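Local atomic coordinates of citrate synthase (Thermotoga maritima, PDB entry 2P2W), a protein that probably catalyses the condensation of oxaloacetate with acetyl-CoA and water to give citrate and CoA, a step of the tricarboxylic acid cycle. Residues A68-L73 and L111-I116. Sequence-based numbering, arbitrary orientation.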
ATOM      1  N   ALA A  68     -22.752  -6.223  13.465  1.00 19.15           N
ATOM      2  CA  ALA A  68     -22.649  -7.412  14.308  1.00 20.35           C
ATOM      3  C   ALA A  68     -22.815  -8.703  13.502  1.00 21.15           C
ATOM      4  O   ALA A  68     -22.290  -9.755  13.874  1.00 22.22           O
ATOM      5  CB  ALA A  68     -23.693  -7.354  15.420  1.00 21.06           C
ATOM      6  N   ASP A  69     -23.542  -8.618  12.396  1.00 19.46           N
ATOM      7  CA  ASP A  69     -23.784  -9.775  11.546  1.00 20.30           C
ATOM      8  C   ASP A  69     -22.611 -10.009  10.571  1.00 21.20           C
ATOM      9  O   ASP A  69     -22.552 -11.036   9.897  1.00 22.70           O
ATOM     10  CB  ASP A  69     -25.099  -9.559  10.782  1.00 19.93           C
ATOM     11  CG  ASP A  69     -25.699 -10.848  10.249  1.00 20.92           C
ATOM     12  OD1 ASP A  69     -25.672 -11.871  10.969  1.00 19.21           O
ATOM     13  OD2 ASP A  69     -26.222 -10.829   9.114  1.00 20.47           O
ATOM     14  N   TYR A  70     -21.676  -9.061  10.520  1.00 20.88           N
ATOM     15  CA  TYR A  70     -20.512  -9.149   9.630  1.00 23.06           C
ATOM     16  C   TYR A  70     -19.185  -9.475  10.326  1.00 22.71           C
ATOM     17  O   TYR A  70     -18.116  -9.338   9.722  1.00 21.08           O
ATOM     18  CB  TYR A  70     -20.312  -7.831   8.875  1.00 24.39           C
ATOM     19  CG  TYR A  70     -21.334  -7.511   7.810  1.00 26.52           C
ATOM     20  CD1 TYR A  70     -21.898  -8.517   7.027  1.00 29.41           C
ATOM     21  CD2 TYR A  70     -21.674  -6.186   7.529  1.00 27.80           C
ATOM     22  CE1 TYR A  70     -22.775  -8.209   5.984  1.00 32.52           C
ATOM     23  CE2 TYR A  70     -22.544  -5.868   6.492  1.00 29.20           C
ATOM     24  CZ  TYR A  70     -23.091  -6.882   5.723  1.00 32.42           C
ATOM     25  OH  TYR A  70     -23.944  -6.571   4.688  1.00 36.09           O
ATOM     26  N   ARG A  71     -19.245  -9.919  11.577  1.00 22.10           N
ATOM     27  CA  ARG A  71     -18.032 -10.215  12.342  1.00 20.68           C
ATOM     28  C   ARG A  71     -17.341 -11.553  12.101  1.00 20.43           C
ATOM     29  O   ARG A  71     -16.248 -11.786  12.622  1.00 19.29           O
ATOM     30  CB  ARG A  71     -18.338 -10.095  13.834  1.00 20.79           C
ATOM     31  CG  ARG A  71     -18.829  -8.725  14.243  1.00 19.69           C
ATOM     32  CD  ARG A  71     -19.275  -8.712  15.692  1.00 19.06           C
ATOM     33  NE  ARG A  71     -19.820  -7.410  16.060  1.00 20.33           N
ATOM     34  CZ  ARG A  71     -20.491  -7.170  17.179  1.00 20.23           C
ATOM     35  NH1 ARG A  71     -20.703  -8.152  18.046  1.00 20.47           N
ATOM     36  NH2 ARG A  71     -20.957  -5.951  17.424  1.00 19.33           N
ATOM     37  N   GLU A  72     -17.954 -12.431  11.316  1.00 19.99           N
ATOM     38  CA  GLU A  72     -17.372 -13.751  11.088  1.00 21.33           C
ATOM     39  C   GLU A  72     -16.296 -13.835  10.010  1.00 21.93           C
ATOM     40  O   GLU A  72     -16.341 -13.125   9.006  1.00 19.80           O
ATOM     41  CB  GLU A  72     -18.472 -14.763  10.741  1.00 23.03           C
ATOM     42  CG  GLU A  72     -19.544 -14.949  11.801  1.00 27.19           C
ATOM     43  CD  GLU A  72     -18.981 -15.427  13.126  1.00 31.20           C
ATOM     44  OE1 GLU A  72     -18.039 -16.245  13.115  1.00 33.43           O
ATOM     45  OE2 GLU A  72     -19.484 -14.987  14.179  1.00 36.05           O
ATOM     46  N   LEU A  73     -15.330 -14.722  10.240  1.00 21.44           N
ATOM     47  CA  LEU A  73     -14.269 -14.979   9.275  1.00 23.39           C
ATOM     48  C   LEU A  73     -14.698 -16.243   8.538  1.00 24.29           C
ATOM     49  O   LEU A  73     -15.255 -17.159   9.150  1.00 22.77           O
ATOM     50  CB  LEU A  73     -12.932 -15.235   9.979  1.00 22.98           C
ATOM     51  CG  LEU A  73     -12.079 -14.014  10.329  1.00 25.29           C
ATOM     52  CD1 LEU A  73     -10.788 -14.471  10.994  1.00 27.36           C
ATOM     53  CD2 LEU A  73     -11.771 -13.224   9.065  1.00 24.64           C
ATOM     54  N   LEU A 111     -19.432  -0.431  -2.604  1.00 33.30           N
ATOM     55  CA  LEU A 111     -18.135  -0.156  -2.005  1.00 30.55           C
ATOM     56  C   LEU A 111     -18.286   0.190  -0.520  1.00 27.84           C
ATOM     57  O   LEU A 111     -17.486  -0.198   0.322  1.00 26.71           O
ATOM     58  CB  LEU A 111     -17.532   1.031  -2.766  1.00 31.62           C
ATOM     59  CG  LEU A 111     -16.015   1.170  -2.587  1.00 31.07           C
ATOM     60  CD1 LEU A 111     -15.263  -0.121  -2.912  1.00 30.20           C
ATOM     61  CD2 LEU A 111     -15.415   2.248  -3.496  1.00 29.74           C
ATOM     62  N   ARG A 112     -19.342   0.928  -0.196  1.00 25.27           N
ATOM     63  CA  ARG A 112     -19.602   1.296   1.189  1.00 24.77           C
ATOM     64  C   ARG A 112     -20.012   0.051   1.979  1.00 23.86           C
ATOM     65  O   ARG A 112     -19.631  -0.117   3.135  1.00 23.65           O
ATOM     66  CB  ARG A 112     -20.700   2.363   1.262  1.00 24.75           C
ATOM     67  CG  ARG A 112     -21.053   2.790   2.683  1.00 25.91           C
ATOM     68  CD  ARG A 112     -21.773   4.130   2.702  1.00 28.36           C
ATOM     69  NE  ARG A 112     -22.954   4.145   1.844  1.00 29.50           N
ATOM     70  CZ  ARG A 112     -23.689   5.226   1.602  1.00 31.60           C
ATOM     71  NH1 ARG A 112     -23.367   6.391   2.155  1.00 30.50           N
ATOM     72  NH2 ARG A 112     -24.748   5.148   0.804  1.00 30.22           N
ATOM     73  N   GLU A 113     -20.785  -0.827   1.347  1.00 23.29           N
ATOM     74  CA  GLU A 113     -21.219  -2.055   2.009  1.00 23.84           C
ATOM     75  C   GLU A 113     -19.973  -2.889   2.296  1.00 22.79           C
ATOM     76  O   GLU A 113     -19.847  -3.514   3.353  1.00 20.28           O
ATOM     77  CB  GLU A 113     -22.171  -2.833   1.101  1.00 25.61           C
ATOM     78  CG  GLU A 113     -22.949  -3.935   1.800  1.00 29.41           C
ATOM     79  CD  GLU A 113     -23.857  -3.401   2.892  1.00 29.72           C
ATOM     80  OE1 GLU A 113     -24.405  -2.293   2.720  1.00 30.71           O
ATOM     81  OE2 GLU A 113     -24.035  -4.092   3.915  1.00 32.92           O
ATOM     82  N   LYS A 114     -19.045  -2.881   1.346  1.00 21.49           N
ATOM     83  CA  LYS A 114     -17.799  -3.618   1.490  1.00 22.53           C
ATOM     84  C   LYS A 114     -16.978  -3.038   2.644  1.00 20.41           C
ATOM     85  O   LYS A 114     -16.379  -3.781   3.429  1.00 18.98           O
ATOM     86  CB  LYS A 114     -16.999  -3.538   0.187  1.00 26.27           C
ATOM     87  CG  LYS A 114     -15.836  -4.508   0.104  1.00 30.98           C
ATOM     88  CD  LYS A 114     -15.383  -4.705  -1.339  1.00 35.26           C
ATOM     89  CE  LYS A 114     -16.566  -4.947  -2.269  1.00 36.78           C
ATOM     90  NZ  LYS A 114     -16.835  -6.399  -2.465  1.00 39.41           N
ATOM     91  N   ALA A 115     -16.956  -1.708   2.740  1.00 18.96           N
ATOM     92  CA  ALA A 115     -16.213  -1.022   3.794  1.00 18.27           C
ATOM     93  C   ALA A 115     -16.784  -1.400   5.154  1.00 19.00           C
ATOM     94  O   ALA A 115     -16.043  -1.678   6.093  1.00 18.10           O
ATOM     95  CB  ALA A 115     -16.293   0.492   3.597  1.00 18.83           C
ATOM     96  N   ILE A 116     -18.113  -1.403   5.248  1.00 18.53           N
ATOM     97  CA  ILE A 116     -18.797  -1.754   6.488  1.00 18.66           C
ATOM     98  C   ILE A 116     -18.436  -3.171   6.935  1.00 20.15           C
ATOM     99  O   ILE A 116     -18.156  -3.410   8.113  1.00 19.14           O
ATOM    100  CB  ILE A 116     -20.333  -1.646   6.312  1.00 19.22           C
ATOM    101  CG1 ILE A 116     -20.718  -0.181   6.067  1.00 20.02           C
ATOM    102  CG2 ILE A 116     -21.051  -2.209   7.543  1.00 18.84           C
ATOM    103  CD1 ILE A 116     -22.194   0.034   5.727  1.00 19.69           C
TER
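Glu113 is the first residue of 111-116 to touch Tyr70: the phenol OH donates a hydrogen bond to Glu113 OE2 at 2.6 Å. The acceptor lies in the plane of the tyrosine ring, at its edge, and is met on the anti side of the carboxylate, 16° out of the carboxylate plane; the two planes stand 69° apart. Glu113 reaches this position with CG anti to its backbone N (chi1 -166°) and a bend at chi2. OE2 also forms a salt bridge with Lys66 of helix 57-69, so one oxygen takes two partners, and the lysine would probably help keep the carboxylate ionised. In the largely helical citrate synthase fold, the contact thus ties the turn following helix 57-69 to the first turns of helix 110-133, away from the predicted active-site residues. One helical turn on, Ile116 lays its CG2 branch against the ring edge, 4.0 Å from Tyr70 CD2 and 4.1 Å from Tyr70 CE2, while its side chain also packs on Trp50 and Tyr51 of helix 42-51. A leucine in place of Tyr70 would probably leave Glu113 OE2 without its hydroxyl donor and uncover part of the Ile116 methyl.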